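Local coordinates for endo-beta-1,4-mannanase (Alicyclobacillus acidocaldarius, PDB 4CD8), which hydrolyses internal beta-1,4-mannosidic linkages of mannans as a GH113 glycoside hydrolase with a TIM-barrel fold, at residues A[118-121]-A[122-126]; A[128-131]-A[132-136]; A[259-262]-A[263-267]; A[190-193]-A[194-197]. All blocks are in the same frame, centred on the assembly; numbering follows the deposited sequence. Where two conformers were deposited one is given.

Interaction 1. Residues A[118-121]-A[122-126]; sequences ESWE and AWFGS
S119 is the N-cap of helix 120-140: its OG accepts the backbone N-H of A122, with OG to N at 2.9 Å. The hydroxyl reaches this position because OG stands between the backbone N and the carbonyl carbon (chi1 67°). It then lies alongside A122, and S119 OG to A122 CB is 3.3 Å. The same OG is hydrogen-bonded to the carbonyl oxygen of G114, so the cap also fastens the helix start to the loop before it. With an alanine here, the N-H of A122 and the carbonyl of G114 would probably both lose their hydroxyl partner.

W120 and W123 run side by side in the same direction and form an offset edge-to-face stack. The edge of W120 is turned toward the face of W123, with the planes of the six-membered rings at 84° and W120 CZ3 4.0 Å from W123 CE3. F124 slants across W120, bringing its CE2 to 3.8 Å from W120 CE3. One face of F124 takes the rim of W123, whose CZ3 sits over the ring centre. W120 O lies at the edge of the F124 ring, in its plane, 3.4 Å from F124 CD2.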
loop_
_atom_site.group_PDB
_atom_site.type_symbol
_atom_site.label_atom_id
_atom_site.label_comp_id
_atom_site.label_asym_id
_atom_site.label_seq_id
_atom_site.Cartn_x
_atom_site.Cartn_y
_atom_site.Cartn_z
ATOM N N GLU A 118 27.894 2.000 -6.759
ATOM C CA GLU A 118 26.595 2.656 -6.646
ATOM C C GLU A 118 25.748 2.183 -7.815
ATOM O O GLU A 118 25.595 2.893 -8.816
ATOM C CB GLU A 118 26.719 4.194 -6.638
ATOM C CG GLU A 118 27.360 4.709 -5.351
ATOM C CD GLU A 118 27.374 6.226 -5.190
ATOM O OE1 GLU A 118 26.815 6.960 -6.039
ATOM O OE2 GLU A 118 27.966 6.683 -4.180
ATOM N N SER A 119 25.226 0.958 -7.698
ATOM C CA SER A 119 24.599 0.265 -8.825
ATOM C C SER A 119 23.201 -0.259 -8.508
ATOM O O SER A 119 22.867 -0.478 -7.343
ATOM C CB SER A 119 25.458 -0.946 -9.200
ATOM O OG SER A 119 25.440 -1.901 -8.161
ATOM N N TRP A 120 22.437 -0.543 -9.573
ATOM C CA TRP A 120 21.171 -1.215 -9.417
ATOM C C TRP A 120 21.358 -2.578 -8.766
ATOM O O TRP A 120 20.584 -2.950 -7.883
ATOM C CB TRP A 120 20.482 -1.326 -10.765
ATOM C CG TRP A 120 19.794 -0.068 -11.136
ATOM C CD1 TRP A 120 20.175 0.829 -12.081
ATOM C CD2 TRP A 120 18.583 0.402 -10.584
ATOM N NE1 TRP A 120 19.277 1.870 -12.125
ATOM C CE2 TRP A 120 18.279 1.621 -11.223
ATOM C CE3 TRP A 120 17.740 -0.070 -9.571
ATOM C CZ2 TRP A 120 17.124 2.356 -10.908
ATOM C CZ3 TRP A 120 16.622 0.658 -9.240
ATOM C CH2 TRP A 120 16.308 1.846 -9.921
ATOM N N GLU A 121 22.429 -3.279 -9.140
ATOM C CA GLU A 121 22.709 -4.575 -8.522
ATOM C C GLU A 121 22.849 -4.458 -7.019
ATOM O O GLU A 121 22.274 -5.201 -6.237
ATOM C CB GLU A 121 23.991 -5.179 -9.093
ATOM C CG GLU A 121 24.272 -6.580 -8.558
ATOM C CD GLU A 121 25.466 -7.262 -9.174
ATOM O OE1 GLU A 121 26.154 -6.713 -10.069
ATOM O OE2 GLU A 121 25.687 -8.412 -8.763
ATOM N N ALA A 122 23.627 -3.456 -6.604
ATOM C CA ALA A 122 23.827 -3.280 -5.188
ATOM C C ALA A 122 22.533 -2.893 -4.459
ATOM O O ALA A 122 22.265 -3.370 -3.355
ATOM C CB ALA A 122 24.891 -2.255 -4.936
ATOM N N TRP A 123 21.746 -2.001 -5.065
ATOM C CA TRP A 123 20.491 -1.599 -4.445
ATOM C C TRP A 123 19.549 -2.794 -4.335
ATOM O O TRP A 123 18.954 -3.009 -3.288
ATOM C CB TRP A 123 19.818 -0.462 -5.200
ATOM C CG TRP A 123 18.521 -0.077 -4.565
ATOM C CD1 TRP A 123 18.344 0.729 -3.455
ATOM C CD2 TRP A 123 17.225 -0.610 -4.880
ATOM N NE1 TRP A 123 17.011 0.767 -3.112
ATOM C CE2 TRP A 123 16.307 -0.033 -3.985
ATOM C CE3 TRP A 123 16.750 -1.499 -5.868
ATOM C CZ2 TRP A 123 14.958 -0.332 -4.011
ATOM C CZ3 TRP A 123 15.376 -1.772 -5.917
ATOM C CH2 TRP A 123 14.506 -1.190 -4.994
ATOM N N PHE A 124 19.459 -3.583 -5.413
ATOM C CA PHE A 124 18.609 -4.745 -5.344
ATOM C C PHE A 124 19.092 -5.759 -4.300
ATOM O O PHE A 124 18.273 -6.471 -3.707
ATOM C CB PHE A 124 18.467 -5.402 -6.707
ATOM C CG PHE A 124 17.281 -4.937 -7.488
ATOM C CD1 PHE A 124 16.021 -5.479 -7.262
ATOM C CD2 PHE A 124 17.406 -3.968 -8.450
ATOM C CE1 PHE A 124 14.933 -5.043 -7.971
ATOM C CE2 PHE A 124 16.306 -3.534 -9.169
ATOM C CZ PHE A 124 15.075 -4.084 -8.937
ATOM N N GLY A 125 20.408 -5.825 -4.067
ATOM C CA GLY A 125 20.916 -6.667 -2.989
ATOM C C GLY A 125 20.391 -6.210 -1.641
ATOM O O GLY A 125 19.915 -6.980 -0.842
ATOM N N SER A 126 20.492 -4.903 -1.392
ATOM C CA SER A 126 19.998 -4.360 -0.133
ATOM C C SER A 126 18.489 -4.550 -0.007
ATOM O O SER A 126 17.994 -4.909 1.050
ATOM C CB SER A 126 20.258 -2.868 -0.067
ATOM O OG SER A 126 21.635 -2.578 -0.105
#

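Interaction 2. Residues A[128-131]-A[132-136]; sequences SDMM and AHYAH
M130 and Y134 make the apolar contact of this stretch of helix 120-140, one turn apart. The methionine CG comes in at the edge of the tyrosine ring, near its plane, with M130 CG to Y134 CE2 at 3.9 Å. CG is placed there by lying anti to the backbone N (chi1 -175°), and the chain bends only at its last torsion. On the tyrosine side, CD2 rests 3.2 Å from M130 O.

Aromatic packing holds the same ring from another direction. H133 turns its edge to one face of Y134, its CD2 standing 3.4 Å above the tyrosine plane and over the ring centre, while F51 meets Y134 edge-to-face. An alanine in place of Y134 would probably leave M130 CG and the H133 edge without a surface to pack on and open a gap beside F51.

The backbone bonds run from each residue to the fourth before it. A132 N reaches S128 O at 2.8 Å and Y134 N reaches M130 O at 3.1 Å, the spacing of an alpha helix.

The polar side chains are tied to neighbouring helices. D129 forms a salt bridge with R168 of helix 159-172, and S128 OG is hydrogen-bonded to the same guanidinium; H133 NE2 is hydrogen-bonded to D73 of helix 73-85. M131 and Y134 instead pack on P94 and F146, from strands 89-98 and 145-150. This is the two-sided pattern of a TIM-barrel helix, with an apolar side laid on the parallel strands of the barrel wall.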
loop_
_atom_site.group_PDB
_atom_site.type_symbol
_atom_site.label_atom_id
_atom_site.label_comp_id
_atom_site.label_asym_id
_atom_site.label_seq_id
_atom_site.Cartn_x
_atom_site.Cartn_y
_atom_site.Cartn_z
ATOM N N SER A 128 16.508 -6.746 -1.661
ATOM C CA SER A 128 16.138 -8.169 -1.598
ATOM C C SER A 128 16.396 -8.705 -0.176
ATOM O O SER A 128 15.597 -9.431 0.397
ATOM C CB SER A 128 16.905 -8.945 -2.648
ATOM O OG SER A 128 16.604 -10.293 -2.502
ATOM N N ASP A 129 17.465 -8.188 0.453
ATOM C CA ASP A 129 17.761 -8.538 1.823
ATOM C C ASP A 129 16.583 -8.077 2.736
ATOM O O ASP A 129 16.112 -8.786 3.609
ATOM C CB ASP A 129 19.098 -7.877 2.187
ATOM C CG ASP A 129 20.303 -8.742 1.901
ATOM O OD1 ASP A 129 20.166 -9.852 1.356
ATOM O OD2 ASP A 129 21.422 -8.284 2.210
ATOM N N MET A 130 16.150 -6.845 2.544
ATOM C CA MET A 130 15.050 -6.334 3.295
ATOM C C MET A 130 13.738 -7.104 3.056
ATOM O O MET A 130 13.067 -7.455 4.020
ATOM C CB MET A 130 14.857 -4.877 2.920
ATOM C CG MET A 130 13.803 -4.171 3.731
ATOM S SD MET A 130 13.526 -2.457 3.392
ATOM C CE MET A 130 12.494 -2.441 1.968
ATOM N N MET A 131 13.385 -7.337 1.788
ATOM C CA MET A 131 12.140 -8.041 1.479
ATOM C C MET A 131 12.162 -9.477 1.991
ATOM O O MET A 131 11.153 -9.965 2.504
ATOM C CB MET A 131 11.859 -8.064 -0.022
ATOM C CG MET A 131 11.558 -6.729 -0.660
ATOM S SD MET A 131 10.105 -5.958 0.052
ATOM C CE MET A 131 10.970 -4.917 1.017
ATOM N N ALA A 132 13.302 -10.148 1.841
ATOM C CA ALA A 132 13.436 -11.527 2.348
ATOM C C ALA A 132 13.220 -11.576 3.856
ATOM O O ALA A 132 12.545 -12.447 4.391
ATOM C CB ALA A 132 14.801 -12.035 1.995
ATOM N N HIS A 133 13.798 -10.582 4.556
ATOM C CA HIS A 133 13.652 -10.506 6.004
ATOM C C HIS A 133 12.189 -10.361 6.388
ATOM O O HIS A 133 11.711 -11.055 7.284
ATOM C CB HIS A 133 14.448 -9.330 6.599
ATOM C CG HIS A 133 14.183 -9.118 8.051
ATOM N ND1 HIS A 133 14.820 -9.839 9.033
ATOM C CD2 HIS A 133 13.302 -8.310 8.690
ATOM C CE1 HIS A 133 14.356 -9.476 10.215
ATOM N NE2 HIS A 133 13.434 -8.547 10.037
ATOM N N TYR A 134 11.480 -9.428 5.732
ATOM C CA TYR A 134 10.097 -9.194 6.094
ATOM C C TYR A 134 9.135 -10.233 5.557
ATOM O O TYR A 134 8.136 -10.461 6.201
ATOM C CB TYR A 134 9.658 -7.756 5.812
ATOM C CG TYR A 134 10.369 -6.774 6.742
ATOM C CD1 TYR A 134 10.135 -6.781 8.100
ATOM C CD2 TYR A 134 11.309 -5.883 6.237
ATOM C CE1 TYR A 134 10.780 -5.890 8.960
ATOM C CE2 TYR A 134 11.940 -4.990 7.077
ATOM C CZ TYR A 134 11.696 -5.027 8.436
ATOM O OH TYR A 134 12.345 -4.149 9.260
ATOM N N ALA A 135 9.524 -10.915 4.484
ATOM C CA ALA A 135 8.709 -12.025 3.970
ATOM C C ALA A 135 8.697 -13.154 4.999
ATOM O O ALA A 135 7.648 -13.753 5.254
ATOM C CB ALA A 135 9.257 -12.537 2.632
ATOM N N HIS A 136 9.854 -13.357 5.635
ATOM C CA HIS A 136 9.999 -14.356 6.693
ATOM C C HIS A 136 9.172 -13.991 7.915
ATOM O O HIS A 136 8.503 -14.820 8.484
ATOM C CB HIS A 136 11.492 -14.533 7.046
ATOM C CG HIS A 136 11.756 -15.433 8.208
ATOM N ND1 HIS A 136 11.511 -16.782 8.157
ATOM C CD2 HIS A 136 12.306 -15.191 9.427
ATOM C CE1 HIS A 136 11.873 -17.340 9.301
ATOM N NE2 HIS A 136 12.370 -16.397 10.089
#

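Interaction 3. Residues A[259-262]-A[263-267]; sequences ARFY and EAMFA
Helix 255-268 is the alpha element of a beta-alpha-beta crossover in the TIM barrel, joining parallel neighbouring strands 227-232 and 275-283, and here Y262 meets M265 and F266 within it. Y262 lies alongside both, all three side chains pointing the same way. The methyl of M265 touches the tyrosine obliquely, with CE 3.7 Å from Y262 CD1. F266 comes to the edge of that ring, near its plane, its CE2 3.9 Å from Y262 CD1. With CG anti to the backbone N (chi1 172°), the M265 chain runs extended to its sulfur, toward the barrel strands; the bend at chi3 then lays CE over the rim of one F266 face. The sulfur itself makes a Met-aromatic contact with F261: SD is 5.3 Å from the ring centroid and 53° off its normal, an oblique approach. Underneath, F266 N donates to Y262 O at 2.9 Å, while F266 CD2 rests 3.1 Å from the same oxygen.

F261 and M265 are laid on V232 of strand 227-232. Y262 reaches L280 and F266 meets Y278 edge-to-face, both on strand 275-283, while Y262 and F266 also touch V310 and A313 of helix 305-317.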
loop_
_atom_site.group_PDB
_atom_site.type_symbol
_atom_site.label_atom_id
_atom_site.label_comp_id
_atom_site.label_asym_id
_atom_site.label_seq_id
_atom_site.Cartn_x
_atom_site.Cartn_y
_atom_site.Cartn_z
ATOM N N ALA A 259 -15.268 12.873 0.179
ATOM C CA ALA A 259 -16.460 12.077 -0.137
ATOM C C ALA A 259 -16.700 11.985 -1.655
ATOM O O ALA A 259 -16.990 10.886 -2.171
ATOM C CB ALA A 259 -17.692 12.633 0.562
ATOM N N ARG A 260 -16.550 13.119 -2.354
ATOM C CA ARG A 260 -16.741 13.181 -3.817
ATOM C C ARG A 260 -15.755 12.231 -4.506
ATOM O O ARG A 260 -16.119 11.532 -5.449
ATOM C CB ARG A 260 -16.590 14.610 -4.384
ATOM C CG ARG A 260 -17.749 15.555 -4.082
ATOM C CD ARG A 260 -17.556 16.943 -4.712
ATOM N NE ARG A 260 -16.593 17.828 -4.020
ATOM C CZ ARG A 260 -16.885 18.673 -3.012
ATOM N NH1 ARG A 260 -18.119 18.749 -2.500
ATOM N NH2 ARG A 260 -15.924 19.422 -2.483
ATOM N N PHE A 261 -14.510 12.190 -4.028
ATOM C CA PHE A 261 -13.545 11.233 -4.587
ATOM C C PHE A 261 -14.049 9.800 -4.434
ATOM O O PHE A 261 -14.031 9.039 -5.409
ATOM C CB PHE A 261 -12.191 11.357 -3.924
ATOM C CG PHE A 261 -11.233 10.298 -4.344
ATOM C CD1 PHE A 261 -10.473 10.457 -5.484
ATOM C CD2 PHE A 261 -11.118 9.114 -3.615
ATOM C CE1 PHE A 261 -9.592 9.460 -5.891
ATOM C CE2 PHE A 261 -10.256 8.109 -4.025
ATOM C CZ PHE A 261 -9.475 8.279 -5.161
ATOM N N TYR A 262 -14.471 9.426 -3.222
ATOM C CA TYR A 262 -14.932 8.023 -2.978
ATOM C C TYR A 262 -16.180 7.716 -3.808
ATOM O O TYR A 262 -16.274 6.650 -4.439
ATOM C CB TYR A 262 -15.169 7.771 -1.477
ATOM C CG TYR A 262 -13.887 7.388 -0.745
ATOM C CD1 TYR A 262 -13.446 6.057 -0.703
ATOM C CD2 TYR A 262 -13.097 8.346 -0.138
ATOM C CE1 TYR A 262 -12.282 5.714 -0.056
ATOM C CE2 TYR A 262 -11.924 8.028 0.508
ATOM C CZ TYR A 262 -11.505 6.713 0.542
ATOM O OH TYR A 262 -10.349 6.390 1.178
ATOM N N GLU A 263 -17.122 8.658 -3.870
ATOM C CA GLU A 263 -18.313 8.468 -4.729
ATOM C C GLU A 263 -17.917 8.203 -6.190
ATOM O O GLU A 263 -18.427 7.231 -6.823
ATOM C CB GLU A 263 -19.282 9.648 -4.607
ATOM C CG GLU A 263 -19.925 9.739 -3.233
ATOM C CD GLU A 263 -21.071 8.751 -2.990
ATOM O OE1 GLU A 263 -21.231 7.769 -3.736
ATOM O OE2 GLU A 263 -21.826 8.957 -2.015
ATOM N N ALA A 264 -16.973 8.989 -6.708
ATOM C CA ALA A 264 -16.563 8.846 -8.112
ATOM C C ALA A 264 -15.893 7.508 -8.384
ATOM O O ALA A 264 -16.138 6.877 -9.418
ATOM C CB ALA A 264 -15.645 9.985 -8.538
ATOM N N MET A 265 -15.038 7.098 -7.459
ATOM C CA MET A 265 -14.355 5.830 -7.567
ATOM C C MET A 265 -15.353 4.669 -7.543
ATOM O O MET A 265 -15.331 3.826 -8.454
ATOM C CB MET A 265 -13.334 5.688 -6.445
ATOM C CG MET A 265 -12.738 4.298 -6.412
ATOM S SD MET A 265 -11.537 4.163 -5.110
ATOM C CE MET A 265 -12.586 3.980 -3.681
ATOM N N PHE A 266 -16.219 4.621 -6.536
ATOM C CA PHE A 266 -17.220 3.548 -6.456
ATOM C C PHE A 266 -18.160 3.565 -7.643
ATOM O O PHE A 266 -18.480 2.484 -8.181
ATOM C CB PHE A 266 -18.000 3.593 -5.151
ATOM C CG PHE A 266 -17.159 3.289 -3.920
ATOM C CD1 PHE A 266 -16.347 2.166 -3.860
ATOM C CD2 PHE A 266 -17.195 4.119 -2.825
ATOM C CE1 PHE A 266 -15.604 1.880 -2.714
ATOM C CE2 PHE A 266 -16.461 3.840 -1.693
ATOM C CZ PHE A 266 -15.655 2.730 -1.636
ATOM N N ALA A 267 -18.539 4.746 -8.135
ATOM C CA ALA A 267 -19.443 4.795 -9.298
ATOM C C ALA A 267 -18.772 4.227 -10.537
ATOM O O ALA A 267 -19.431 3.568 -11.375
ATOM C CB ALA A 267 -19.909 6.224 -9.580
#

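Interaction 4. Residues A[190-193]-A[194-197]; sequences RFWD and AVDL
W192 and V195 meet across a short 3-10 turn that lies in the loop leading from strand 176-182 to strand 197-201 of the TIM barrel. The two side chains slant across one another. The valine branch CG2 arrives at the edge of the indole, in its plane, 3.8 Å from W192 CE3. CG2 also lies 3.4 Å from W192 O, since it stands between the backbone N and the carbonyl carbon of V195 (chi1 -55°, measured to CG1).

Successive rings are sent to different neighbours. F191 stacks on W162 and also touches R163 and I166 of helix 159-172, while W192 packs on C181 of strand 176-182 and meets H223 edge-to-face. The indole rotation is further fixed at its polar end, where NE1 is hydrogen-bonded to E186 O. D193 is exposed, yet its OD2 forms a salt bridge with R163, which ties the turn to the same helix as F191. The methyl of A194 touches R163 and I166 too, and A194 CB sits 3.4 Å from F191 O.

The turn is identified by its bonds to the third residue back. A194 N donates to F191 O at 2.9 Å and V195 N to W192 O at 3.1 Å. In the second, the donor stands well above the carbonyl plane (60° out of it), clear of the lone-pair positions. Beyond V195 the chain heads into strand 197-201. A water hydrogen-bonds to D193 O at 2.8 Å, with V195 O a weaker partner at 3.4 Å.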
loop_
_atom_site.group_PDB
_atom_site.type_symbol
_atom_site.label_atom_id
_atom_site.label_comp_id
_atom_site.label_asym_id
_atom_site.label_seq_id
_atom_site.Cartn_x
_atom_site.Cartn_y
_atom_site.Cartn_z
ATOM N N ARG A 190 6.339 -5.520 -16.481
ATOM C CA ARG A 190 6.570 -6.692 -17.301
ATOM C C ARG A 190 6.747 -7.990 -16.526
ATOM O O ARG A 190 6.984 -9.031 -17.157
ATOM C CB ARG A 190 7.781 -6.451 -18.212
ATOM C CG ARG A 190 7.671 -5.254 -19.136
ATOM C CD ARG A 190 6.529 -5.336 -20.113
ATOM N NE ARG A 190 6.680 -6.462 -21.047
ATOM C CZ ARG A 190 7.315 -6.362 -22.214
ATOM N NH1 ARG A 190 7.876 -5.204 -22.581
ATOM N NH2 ARG A 190 7.397 -7.424 -23.037
ATOM N N PHE A 191 6.607 -7.952 -15.203
ATOM C CA PHE A 191 6.797 -9.141 -14.372
ATOM C C PHE A 191 5.538 -9.527 -13.572
ATOM O O PHE A 191 5.643 -10.207 -12.560
ATOM C CB PHE A 191 8.044 -8.986 -13.494
ATOM C CG PHE A 191 8.045 -7.734 -12.645
ATOM C CD1 PHE A 191 7.410 -7.723 -11.416
ATOM C CD2 PHE A 191 8.738 -6.601 -13.058
ATOM C CE1 PHE A 191 7.426 -6.602 -10.602
ATOM C CE2 PHE A 191 8.763 -5.440 -12.239
ATOM C CZ PHE A 191 8.087 -5.448 -11.034
ATOM N N TRP A 192 4.342 -9.152 -14.057
ATOM C CA TRP A 192 3.118 -9.516 -13.351
ATOM C C TRP A 192 2.934 -11.039 -13.237
ATOM O O TRP A 192 2.310 -11.504 -12.307
ATOM C CB TRP A 192 1.859 -8.934 -13.996
ATOM C CG TRP A 192 1.683 -7.431 -13.907
ATOM C CD1 TRP A 192 1.435 -6.610 -14.934
ATOM C CD2 TRP A 192 1.707 -6.592 -12.705
ATOM N NE1 TRP A 192 1.275 -5.301 -14.473
ATOM C CE2 TRP A 192 1.421 -5.283 -13.120
ATOM C CE3 TRP A 192 1.860 -6.852 -11.351
ATOM C CZ2 TRP A 192 1.372 -4.218 -12.224
ATOM C CZ3 TRP A 192 1.840 -5.799 -10.456
ATOM C CH2 TRP A 192 1.590 -4.489 -10.901
ATOM N N ASP A 193 3.468 -11.790 -14.195
ATOM C CA ASP A 193 3.402 -13.243 -14.069
ATOM C C ASP A 193 4.088 -13.812 -12.823
ATOM O O ASP A 193 3.778 -14.922 -12.390
ATOM C CB ASP A 193 3.992 -13.888 -15.324
ATOM C CG ASP A 193 5.445 -13.525 -15.527
ATOM O OD1 ASP A 193 5.722 -12.365 -15.875
ATOM O OD2 ASP A 193 6.338 -14.341 -15.301
ATOM N N ALA A 194 4.988 -13.059 -12.201
ATOM C CA ALA A 194 5.710 -13.512 -11.043
ATOM C C ALA A 194 4.975 -13.269 -9.752
ATOM O O ALA A 194 5.420 -13.707 -8.725
ATOM C CB ALA A 194 7.108 -12.881 -10.995
ATOM N N VAL A 195 3.847 -12.553 -9.810
ATOM C CA VAL A 195 3.066 -12.330 -8.628
ATOM C C VAL A 195 1.670 -12.935 -8.724
ATOM O O VAL A 195 1.247 -13.345 -9.773
ATOM C CB VAL A 195 3.009 -10.842 -8.223
ATOM C CG1 VAL A 195 4.430 -10.293 -8.067
ATOM C CG2 VAL A 195 2.218 -10.039 -9.228
ATOM N N ASP A 196 0.991 -13.048 -7.588
ATOM C CA ASP A 196 -0.372 -13.623 -7.568
ATOM C C ASP A 196 -1.466 -12.661 -7.937
ATOM O O ASP A 196 -2.508 -13.031 -8.458
ATOM C CB ASP A 196 -0.639 -14.239 -6.204
ATOM C CG ASP A 196 0.442 -15.244 -5.817
ATOM O OD1 ASP A 196 0.810 -16.061 -6.680
ATOM O OD2 ASP A 196 0.924 -15.247 -4.687
ATOM N N LEU A 197 -1.261 -11.400 -7.549
ATOM C CA LEU A 197 -2.251 -10.347 -7.731
ATOM C C LEU A 197 -1.581 -9.100 -8.257
ATOM O O LEU A 197 -0.522 -8.700 -7.758
ATOM C CB LEU A 197 -2.929 -9.974 -6.397
ATOM C CG LEU A 197 -3.677 -11.106 -5.700
ATOM C CD1 LEU A 197 -3.774 -10.849 -4.205
ATOM C CD2 LEU A 197 -5.055 -11.239 -6.336
HETATM O O HOH W 1 3.333 -16.061 -9.912
#

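All four contacts are local, each joining adjacent segments within one helix or turn, so none closes a long loop, and they follow one another along the chain without nesting or crossing. Interactions 1 and 2 lie in series on helix 120-140, their centres 15 Å apart: the first at its capped start, the second farther along. Interaction 4 follows in the loop before strand 197-201. Helix 159-172 lies beside all three, and W162 meets both F124 of interaction 1 and F191 of interaction 4. Interaction 3 comes last, on helix 255-268, across the chain's centre from interactions 1 and 2 and about 40 Å from interaction 1, centre to centre.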